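Local coordinates for Bpsl1147 (Burkholderia pseudomallei, PDB 5A4O), which probably binds single-stranded DNA, as a bacterial homolog of the eukaryotic transcription coactivator PC4, at the interface of chains A and B. Coordinates in Å, arbitrary orientation; residue numbers count along the deposited sequence, not the author numbering. Chains: chain A/B, Bpsl1147.

The four contacts sample one two-fold symmetric interface in a PC4-type dimer, in which each chain lays its helix and side chains of its strands against the sheet and helix of the other. Contact 2, the helix-to-helix centre, lies about 9 Å from contact 1, 10 Å from contact 3 and 11 Å from contact 4, measured between centres of C-alpha atoms. It shares A:Val64, A:Leu61 and B:Val64 with them in turn. Contacts 3 and 4 are about 19 Å apart. The C-terminal helix, from one chain or the other, enters all four contacts. Polar links appear in contact 1 and, through water, in contact 3; contacts 2 and 4 are van der Waals.

Contact 1: the interface of chains A and B. Residues chain A 54-56, 60, 64; chain B 13, 15, 21, 36, 38.
The side-chain amine of B:Lys15 reaches the backbone carbonyl of A:Ser55, with NZ donating to O at 2.8 Å. In this PC4-family dimer the bond ties the loop after strand 8-14 of chain B to strand 52-56 of chain A. The donor lies nearly along the C=O axis, at a C=O...N angle of 165°. B:Lys15 arrives there by bending at chi3 and chi4 (68° and 82°), which turns its tip toward the strand, while the stem of the lysine passes A:Leu60 at about a right angle, with CG 3.6 Å from the methyl CD1 of that leucine.

Beside the bond, branched side chains interlock. The terminal methyl CD1 of A:Ile54 meets two residues of the partner sheet. CD1 of A:Ile54 is 3.9 Å from CG1 of B:Val36, the two side chains crossing at about a right angle. The same CD1 of A:Ile54 is 3.9 Å from CG2 of B:Ile21, which it meets at a slant. The other branch of B:Ile21, through CG1, touches CG2 of A:Ile56 at 4.0 Å, so both arms of this isoleucine are used against alternate residues of one strand. Nearer the helix, A:Leu60 and B:Val13 run past each other in opposite directions, CD2 to CG1, while A:Val64 offers CG2 to CG2 of B:Val13 at 4.1 Å.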
loop_
_atom_site.group_PDB
_atom_site.type_symbol
_atom_site.label_atom_id
_atom_site.label_comp_id
_atom_site.label_asym_id
_atom_site.label_seq_id
_atom_site.Cartn_x
_atom_site.Cartn_y
_atom_site.Cartn_z
ATOM N N ILE A 54 1.802 -3.370 2.575
ATOM C CA ILE A 54 1.658 -2.814 3.903
ATOM C C ILE A 54 0.481 -3.510 4.649
ATOM O O ILE A 54 -0.484 -4.035 4.036
ATOM C CB ILE A 54 1.494 -1.275 3.860
ATOM C CG1 ILE A 54 0.216 -0.906 3.137
ATOM C CG2 ILE A 54 2.688 -0.593 3.205
ATOM C CD1 ILE A 54 -0.258 0.500 3.379
ATOM N N SER A 55 0.559 -3.463 5.976
ATOM C CA SER A 55 -0.443 -4.048 6.858
ATOM C C SER A 55 -0.792 -2.990 7.862
ATOM O O SER A 55 0.103 -2.510 8.578
ATOM C CB SER A 55 0.138 -5.254 7.577
ATOM O OG SER A 55 -0.816 -5.805 8.439
ATOM N N ILE A 56 -2.072 -2.624 7.917
ATOM C CA ILE A 56 -2.498 -1.579 8.809
ATOM C C ILE A 56 -3.766 -1.890 9.573
ATOM O O ILE A 56 -4.622 -2.636 9.126
ATOM C CB ILE A 56 -2.734 -0.279 8.051
ATOM C CG1 ILE A 56 -3.770 -0.476 6.948
ATOM C CG2 ILE A 56 -1.423 0.219 7.460
ATOM C CD1 ILE A 56 -4.364 0.812 6.524
ATOM N N LEU A 60 -6.360 3.574 10.758
ATOM C CA LEU A 60 -5.502 4.362 9.864
ATOM C C LEU A 60 -6.061 4.514 8.452
ATOM O O LEU A 60 -5.512 5.302 7.663
ATOM C CB LEU A 60 -4.099 3.733 9.760
ATOM C CG LEU A 60 -3.279 3.724 11.050
ATOM C CD1 LEU A 60 -1.844 3.294 10.773
ATOM C CD2 LEU A 60 -3.276 5.071 11.747
ATOM N N VAL A 64 -5.004 7.129 5.273
ATOM C CA VAL A 64 -4.372 6.594 4.045
ATOM C C VAL A 64 -5.188 6.978 2.809
ATOM O O VAL A 64 -4.667 7.484 1.846
ATOM C CB VAL A 64 -4.117 5.063 4.121
ATOM C CG1 VAL A 64 -3.713 4.486 2.769
ATOM C CG2 VAL A 64 -3.035 4.765 5.134
ATOM N N VAL B 13 1.495 8.901 7.317
ATOM C CA VAL B 13 0.506 8.388 8.257
ATOM C C VAL B 13 1.213 7.659 9.387
ATOM O O VAL B 13 1.905 6.667 9.148
ATOM C CB VAL B 13 -0.496 7.462 7.551
ATOM C CG1 VAL B 13 -1.512 6.888 8.540
ATOM C CG2 VAL B 13 -1.156 8.208 6.416
ATOM N N LYS B 15 2.037 5.209 12.248
ATOM C CA LYS B 15 1.665 3.900 12.805
ATOM C C LYS B 15 2.048 3.802 14.245
ATOM O O LYS B 15 1.303 3.221 15.039
ATOM C CB LYS B 15 2.337 2.734 12.042
ATOM C CG LYS B 15 1.604 2.272 10.810
ATOM C CD LYS B 15 2.447 1.303 9.955
ATOM C CE LYS B 15 2.701 -0.039 10.584
ATOM N NZ LYS B 15 1.588 -1.019 10.426
ATOM N N ILE B 21 3.409 5.015 7.514
ATOM C CA ILE B 21 3.096 4.724 6.121
ATOM C C ILE B 21 3.234 6.053 5.334
ATOM O O ILE B 21 2.431 7.002 5.515
ATOM C CB ILE B 21 1.646 4.202 5.941
ATOM C CG1 ILE B 21 1.402 2.960 6.783
ATOM C CG2 ILE B 21 1.333 3.881 4.470
ATOM C CD1 ILE B 21 2.443 1.886 6.593
ATOM N N VAL B 36 3.657 3.889 -1.811
ATOM C CA VAL B 36 3.043 3.719 -0.520
ATOM C C VAL B 36 3.894 2.679 0.226
ATOM O O VAL B 36 3.996 1.550 -0.203
ATOM C CB VAL B 36 1.582 3.215 -0.623
ATOM C CG1 VAL B 36 1.013 3.065 0.769
ATOM C CG2 VAL B 36 0.746 4.163 -1.493
ATOM N N LEU B 38 6.138 1.440 4.012
ATOM C CA LEU B 38 6.549 1.487 5.384
ATOM C C LEU B 38 7.917 2.181 5.504
ATOM O O LEU B 38 8.904 1.774 4.842
ATOM C CB LEU B 38 6.567 0.096 5.985
ATOM C CG LEU B 38 7.095 0.084 7.422
ATOM C CD1 LEU B 38 6.165 0.838 8.372
ATOM C CD2 LEU B 38 7.406 -1.332 7.899
#

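Contact 2: the interface of chains A and B. Residues chain A 23, 34, 36, 61, 64-65, 68; chain B 64-65, 68-69.
B:Leu68 and A:Leu68 meet methyl to methyl, CD1 to CD1 at 3.6 Å, their side chains crossing at about a right angle where the helices of the two chains pack in the PC4-type dimer. Both leucines place CG anti to the carbonyl carbon (chi1 -67° in B:Leu68), which sends their forked ends toward the partner.

The two methyls of B:Leu68 divide the work. CD1 of B:Leu68 also touches CG1 of A:Val64 at 3.8 Å, again nearly perpendicular. CD2 of B:Leu68 points into the angle between strand 31-41 and the start of helix 61-73, meeting CG2 of A:Val36 at 3.8 Å and CD2 of A:Leu61 at 3.9 Å. The stem is used as well: A:Ile65 slides past it in the opposite direction, with its CG1 against CB of B:Leu68 at 3.7 Å. The symmetry-related pairing sets CB of A:Leu68 against CG1 of B:Ile65.

No nitrogen or oxygen lies in bonding reach of the other chain, and the contact rests on van der Waals packing. At its margins, A:Ile65 extends CD1 to CD2 of B:Leu69, and A:Ile23 projects from strand 19-28 so that its methyl CD1 lies 3.6 Å from the carbonyl oxygen O of B:Val64.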
loop_
_atom_site.group_PDB
_atom_site.type_symbol
_atom_site.label_atom_id
_atom_site.label_comp_id
_atom_site.label_asym_id
_atom_site.label_seq_id
_atom_site.Cartn_x
_atom_site.Cartn_y
_atom_site.Cartn_z
ATOM N N ILE A 23 -6.043 -6.086 -2.209
ATOM C CA ILE A 23 -6.443 -5.415 -1.008
ATOM C C ILE A 23 -7.308 -6.435 -0.326
ATOM O O ILE A 23 -8.291 -6.898 -0.920
ATOM C CB ILE A 23 -7.248 -4.135 -1.322
ATOM C CG1 ILE A 23 -6.331 -3.120 -2.050
ATOM C CG2 ILE A 23 -7.806 -3.526 -0.044
ATOM C CD1 ILE A 23 -7.038 -1.881 -2.516
ATOM N N VAL A 34 -5.962 -4.724 7.583
ATOM C CA VAL A 34 -6.147 -4.441 6.167
ATOM C C VAL A 34 -4.780 -4.571 5.502
ATOM O O VAL A 34 -3.796 -3.992 5.955
ATOM C CB VAL A 34 -6.733 -3.041 5.906
ATOM C CG1 VAL A 34 -6.813 -2.747 4.406
ATOM C CG2 VAL A 34 -8.117 -2.935 6.530
ATOM N N VAL A 36 -2.478 -4.445 1.884
ATOM C CA VAL A 36 -2.393 -3.913 0.522
ATOM C C VAL A 36 -1.072 -4.414 -0.004
ATOM O O VAL A 36 -0.041 -4.066 0.542
ATOM C CB VAL A 36 -2.402 -2.378 0.509
ATOM C CG1 VAL A 36 -2.259 -1.849 -0.897
ATOM C CG2 VAL A 36 -3.666 -1.855 1.180
ATOM N N LEU A 61 -7.112 3.767 8.105
ATOM C CA LEU A 61 -7.686 3.822 6.753
ATOM C C LEU A 61 -8.089 5.189 6.243
ATOM O O LEU A 61 -7.752 5.545 5.124
ATOM C CB LEU A 61 -8.889 2.888 6.611
ATOM C CG LEU A 61 -8.541 1.433 6.445
ATOM C CD1 LEU A 61 -9.792 0.596 6.710
ATOM C CD2 LEU A 61 -7.955 1.158 5.057
ATOM N N VAL A 64 -5.004 7.129 5.273
ATOM C CA VAL A 64 -4.372 6.594 4.045
ATOM C C VAL A 64 -5.188 6.978 2.809
ATOM O O VAL A 64 -4.667 7.484 1.846
ATOM C CB VAL A 64 -4.117 5.063 4.121
ATOM C CG1 VAL A 64 -3.713 4.486 2.769
ATOM C CG2 VAL A 64 -3.035 4.765 5.134
ATOM N N ILE A 65 -6.492 6.783 2.882
ATOM C CA ILE A 65 -7.386 7.194 1.803
ATOM C C ILE A 65 -7.231 8.680 1.480
ATOM O O ILE A 65 -7.126 9.081 0.310
ATOM C CB ILE A 65 -8.832 6.868 2.155
ATOM C CG1 ILE A 65 -9.075 5.371 2.038
ATOM C CG2 ILE A 65 -9.783 7.629 1.237
ATOM C CD1 ILE A 65 -10.281 4.827 2.803
ATOM N N LEU A 68 -4.013 9.352 -0.359
ATOM C CA LEU A 68 -4.034 8.908 -1.741
ATOM C C LEU A 68 -4.901 9.816 -2.597
ATOM O O LEU A 68 -4.555 10.088 -3.749
ATOM C CB LEU A 68 -4.536 7.467 -1.859
ATOM C CG LEU A 68 -3.670 6.395 -1.181
ATOM C CD1 LEU A 68 -4.457 5.105 -1.141
ATOM C CD2 LEU A 68 -2.337 6.193 -1.877
ATOM N N VAL B 64 -7.331 1.658 -6.250
ATOM C CA VAL B 64 -6.768 1.389 -4.944
ATOM C C VAL B 64 -7.575 2.136 -3.880
ATOM O O VAL B 64 -7.900 1.590 -2.834
ATOM C CB VAL B 64 -5.277 1.731 -4.896
ATOM C CG1 VAL B 64 -4.736 1.632 -3.475
ATOM C CG2 VAL B 64 -4.528 0.782 -5.816
ATOM N N ILE B 65 -7.905 3.387 -4.156
ATOM C CA ILE B 65 -8.784 4.184 -3.267
ATOM C C ILE B 65 -10.119 3.479 -3.029
ATOM O O ILE B 65 -10.563 3.354 -1.883
ATOM C CB ILE B 65 -9.005 5.634 -3.809
ATOM C CG1 ILE B 65 -7.694 6.416 -3.746
ATOM C CG2 ILE B 65 -10.037 6.381 -2.976
ATOM C CD1 ILE B 65 -7.614 7.672 -4.553
ATOM N N LEU B 68 -9.899 0.492 -0.744
ATOM C CA LEU B 68 -9.737 0.878 0.648
ATOM C C LEU B 68 -11.043 1.389 1.249
ATOM O O LEU B 68 -11.305 1.125 2.415
ATOM C CB LEU B 68 -8.608 1.906 0.796
ATOM C CG LEU B 68 -7.199 1.410 0.503
ATOM C CD1 LEU B 68 -6.199 2.541 0.669
ATOM C CD2 LEU B 68 -6.828 0.282 1.452
ATOM N N LEU B 69 -11.816 2.153 0.471
ATOM C CA LEU B 69 -13.133 2.586 0.896
ATOM C C LEU B 69 -14.011 1.397 1.226
ATOM O O LEU B 69 -14.657 1.400 2.255
ATOM C CB LEU B 69 -13.794 3.460 -0.169
ATOM C CG LEU B 69 -13.206 4.863 -0.244
ATOM C CD1 LEU B 69 -13.667 5.553 -1.519
ATOM C CD2 LEU B 69 -13.560 5.712 0.981
#

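Contact 3: the interface of chains A and B. Residues chain A 25, 27, 32, 61; chain B 71-72, 74-75.
B:Glu74 lays a methylene over the ring of A:His25, where the C-terminal tail of chain B lies across the sheet of chain A in the PC4-like dimer. This CB of B:Glu74 sits over the centre of the imidazole face, 3.6 Å from the A:His25 ring centroid, in a CH-pi contact. The chain then bends at chi2 (-68°), and the carboxylate plane ends 40° from that of the ring.

Apolar and face contacts continue along the tail. The guanidinium of A:Arg32 lies with one face against the B:Glu74 to B:Gly75 backbone, its CZ being 3.6 Å from CA of B:Gly75. O of B:Glu74 lies over that face, off the N-H directions, and makes no hydrogen bond. The terminal O of B:Gly75 lies 3.4 Å from CH2 of A:Trp27, and A:Leu61 adds CD1 against CA of B:Ser72 at 3.8 Å.

Direct hydrogen bonding occurs within chain A: NE of A:Arg32 donates to NE2 of A:His25 over 2.9 Å, almost straight at 179°. The acceptor lies in the guanidinium plane, while the donor is tilted somewhat from the ring plane. This bond fixes the two groups relative to each other, and each presents a face to the tail.

Water mediates further polar links. Water 1 joins NH1 and NH2 of A:Arg32 to O of B:Ser72, which it meets at 2.7 Å. Water 2, at the indole edge, is 2.8 Å from NE1 of A:Trp27 and 3.1 Å from the carboxylate OE1 of B:Glu74.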
loop_
_atom_site.group_PDB
_atom_site.type_symbol
_atom_site.label_atom_id
_atom_site.label_comp_id
_atom_site.label_asym_id
_atom_site.label_seq_id
_atom_site.Cartn_x
_atom_site.Cartn_y
_atom_site.Cartn_z
ATOM N N HIS A 25 -8.801 -8.113 3.678
ATOM C CA HIS A 25 -9.162 -7.844 5.045
ATOM C C HIS A 25 -9.134 -9.162 5.785
ATOM O O HIS A 25 -9.620 -10.163 5.284
ATOM C CB HIS A 25 -10.555 -7.207 5.134
ATOM C CG HIS A 25 -10.935 -6.853 6.531
ATOM N ND1 HIS A 25 -11.548 -7.752 7.375
ATOM C CD2 HIS A 25 -10.717 -5.739 7.267
ATOM C CE1 HIS A 25 -11.719 -7.193 8.562
ATOM N NE2 HIS A 25 -11.234 -5.967 8.518
ATOM N N TRP A 27 -9.072 -11.138 9.993
ATOM C CA TRP A 27 -9.144 -11.056 11.454
ATOM C C TRP A 27 -8.207 -12.088 12.059
ATOM O O TRP A 27 -8.022 -13.196 11.514
ATOM C CB TRP A 27 -10.545 -11.366 11.901
ATOM C CG TRP A 27 -11.611 -10.420 11.476
ATOM C CD1 TRP A 27 -12.270 -10.393 10.293
ATOM C CD2 TRP A 27 -12.193 -9.424 12.289
ATOM N NE1 TRP A 27 -13.228 -9.407 10.312
ATOM C CE2 TRP A 27 -13.186 -8.793 11.530
ATOM C CE3 TRP A 27 -11.938 -8.972 13.584
ATOM C CZ2 TRP A 27 -13.956 -7.758 12.031
ATOM C CZ3 TRP A 27 -12.707 -7.963 14.091
ATOM C CH2 TRP A 27 -13.708 -7.358 13.313
ATOM N N ARG A 32 -8.502 -6.684 13.589
ATOM C CA ARG A 32 -8.657 -6.535 12.128
ATOM C C ARG A 32 -7.358 -6.049 11.494
ATOM O O ARG A 32 -6.631 -5.233 12.087
ATOM C CB ARG A 32 -9.710 -5.470 11.793
ATOM C CG ARG A 32 -11.130 -5.789 12.145
ATOM C CD ARG A 32 -12.056 -4.594 11.953
ATOM N NE ARG A 32 -12.086 -4.121 10.559
ATOM C CZ ARG A 32 -12.463 -2.907 10.180
ATOM N NH1 ARG A 32 -12.864 -2.011 11.088
ATOM N NH2 ARG A 32 -12.442 -2.577 8.883
ATOM N N LEU A 61 -7.112 3.767 8.105
ATOM C CA LEU A 61 -7.686 3.822 6.753
ATOM C C LEU A 61 -8.089 5.189 6.243
ATOM O O LEU A 61 -7.752 5.545 5.124
ATOM C CB LEU A 61 -8.889 2.888 6.611
ATOM C CG LEU A 61 -8.541 1.433 6.445
ATOM C CD1 LEU A 61 -9.792 0.596 6.710
ATOM C CD2 LEU A 61 -7.955 1.158 5.057
ATOM N N ALA B 71 -12.884 -1.663 2.044
ATOM C CA ALA B 71 -12.297 -2.371 3.157
ATOM C C ALA B 71 -12.707 -1.694 4.478
ATOM O O ALA B 71 -12.763 -2.341 5.522
ATOM C CB ALA B 71 -10.777 -2.428 3.013
ATOM N N SER B 72 -13.003 -0.395 4.423
ATOM C CA SER B 72 -13.403 0.351 5.609
ATOM C C SER B 72 -14.764 -0.116 6.154
ATOM O O SER B 72 -15.060 0.103 7.308
ATOM C CB SER B 72 -13.454 1.850 5.300
ATOM O OG SER B 72 -14.613 2.193 4.545
ATOM N N GLU B 74 -15.745 -3.278 6.374
ATOM C CA GLU B 74 -15.584 -4.491 7.138
ATOM C C GLU B 74 -15.501 -3.985 8.572
ATOM O O GLU B 74 -15.319 -2.801 8.810
ATOM C CB GLU B 74 -14.330 -5.232 6.708
ATOM C CG GLU B 74 -14.309 -5.576 5.231
ATOM C CD GLU B 74 -15.347 -6.623 4.836
ATOM O OE1 GLU B 74 -15.658 -7.513 5.649
ATOM O OE2 GLU B 74 -15.808 -6.603 3.681
ATOM N N GLY B 75 -15.701 -4.835 9.538
ATOM C CA GLY B 75 -15.674 -4.348 10.918
ATOM C C GLY B 75 -16.659 -5.097 11.775
ATOM O O GLY B 75 -16.417 -5.274 12.974
ATOM O OXT GLY B 75 -17.703 -5.503 11.268
HETATM O O HOH W 1 -13.074 0.221 9.130
HETATM O O HOH W 2 -15.224 -8.513 8.528
#

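Contact 4: the interface of chains A and B. Residues chain A 13-14; chain B 57, 60, 63-64.
The end of strand 8-16 in chain A packs against the 3-10 turn 58-60 and the first turn of helix 61-71 in chain B, at a margin of the PC4-family dimer. A:Val13 is the residue inserted here, and the partner hides 74 Å² of its surface. Its CG1 is anti to the backbone N (chi1 -179°), which spreads both methyls toward the helix.

The two branches share the side chain of B:Gln63, which A:Val13 crosses at a slant. CG1 and CG2 of A:Val13 each lie 4.0 Å from the methylene CB of B:Gln63, straddling it. That glutamine is extended at chi2, and the turn of its amide (chi3 -95°) sets NE2 of B:Gln63 alongside CG1 of A:Val13 at 3.9 Å. The contact is van der Waals in kind, since the methyl offers the amide nothing to bond. CG2 also meets B:Val64, the two-fold twin of the valine pair in contact 1.

One residue further along, A:Gln14 takes part through its backbone. Its carbonyl O rests against the forked end of B:Leu60, with CD1 and CD2 both 3.8 Å away. NH2 of B:Arg57 is 4.1 Å from this O of A:Gln14, beyond bonding distance. B:Leu60 is itself backed within its own chain by the extended B:Arg57: the methyl CD1 of B:Leu60 lies 3.8 Å above the plane of the B:Arg57 guanidinium, over its centre.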
loop_
_atom_site.group_PDB
_atom_site.type_symbol
_atom_site.label_atom_id
_atom_site.label_comp_id
_atom_site.label_asym_id
_atom_site.label_seq_id
_atom_site.Cartn_x
_atom_site.Cartn_y
_atom_site.Cartn_z
ATOM N N VAL A 13 -6.424 -5.241 -7.979
ATOM C CA VAL A 13 -6.101 -4.185 -8.956
ATOM C C VAL A 13 -5.013 -4.698 -9.867
ATOM O O VAL A 13 -3.874 -4.912 -9.432
ATOM C CB VAL A 13 -5.623 -2.899 -8.286
ATOM C CG1 VAL A 13 -5.323 -1.837 -9.338
ATOM C CG2 VAL A 13 -6.598 -2.432 -7.228
ATOM N N GLN A 14 -5.360 -4.913 -11.128
ATOM C CA GLN A 14 -4.425 -5.499 -12.065
ATOM C C GLN A 14 -3.372 -4.486 -12.488
ATOM O O GLN A 14 -3.704 -3.350 -12.886
ATOM C CB GLN A 14 -5.141 -6.036 -13.316
ATOM C CG GLN A 14 -6.123 -7.138 -13.014
ATOM C CD GLN A 14 -7.077 -7.428 -14.162
ATOM O OE1 GLN A 14 -7.004 -6.805 -15.215
ATOM N NE2 GLN A 14 -7.992 -8.369 -13.946
ATOM N N ARG B 57 1.165 3.004 -10.649
ATOM C CA ARG B 57 1.065 4.038 -11.674
ATOM C C ARG B 57 -0.212 4.859 -11.418
ATOM O O ARG B 57 -1.154 4.356 -10.849
ATOM C CB ARG B 57 1.133 3.447 -13.061
ATOM C CG ARG B 57 -0.072 2.667 -13.486
ATOM C CD ARG B 57 0.247 2.005 -14.805
ATOM N NE ARG B 57 -0.823 1.114 -15.205
ATOM C CZ ARG B 57 -0.743 -0.222 -15.177
ATOM N NH1 ARG B 57 0.359 -0.850 -14.777
ATOM N NH2 ARG B 57 -1.783 -0.932 -15.572
ATOM N N LEU B 60 -3.989 3.753 -11.699
ATOM C CA LEU B 60 -4.490 2.688 -10.832
ATOM C C LEU B 60 -4.918 3.226 -9.486
ATOM O O LEU B 60 -5.505 2.474 -8.688
ATOM C CB LEU B 60 -3.420 1.622 -10.623
ATOM C CG LEU B 60 -2.949 0.889 -11.879
ATOM C CD1 LEU B 60 -2.013 -0.253 -11.565
ATOM C CD2 LEU B 60 -4.110 0.396 -12.706
ATOM N N GLN B 63 -8.716 2.867 -8.299
ATOM C CA GLN B 63 -9.077 1.540 -7.935
ATOM C C GLN B 63 -8.540 1.184 -6.556
ATOM O O GLN B 63 -9.198 0.486 -5.780
ATOM C CB GLN B 63 -8.535 0.599 -8.988
ATOM C CG GLN B 63 -9.450 0.482 -10.196
ATOM C CD GLN B 63 -8.743 -0.217 -11.344
ATOM O OE1 GLN B 63 -8.186 0.420 -12.204
ATOM N NE2 GLN B 63 -8.712 -1.513 -11.303
ATOM N N VAL B 64 -7.331 1.658 -6.250
ATOM C CA VAL B 64 -6.768 1.389 -4.944
ATOM C C VAL B 64 -7.575 2.136 -3.880
ATOM O O VAL B 64 -7.900 1.590 -2.834
ATOM C CB VAL B 64 -5.277 1.731 -4.896
ATOM C CG1 VAL B 64 -4.736 1.632 -3.475
ATOM C CG2 VAL B 64 -4.528 0.782 -5.816
#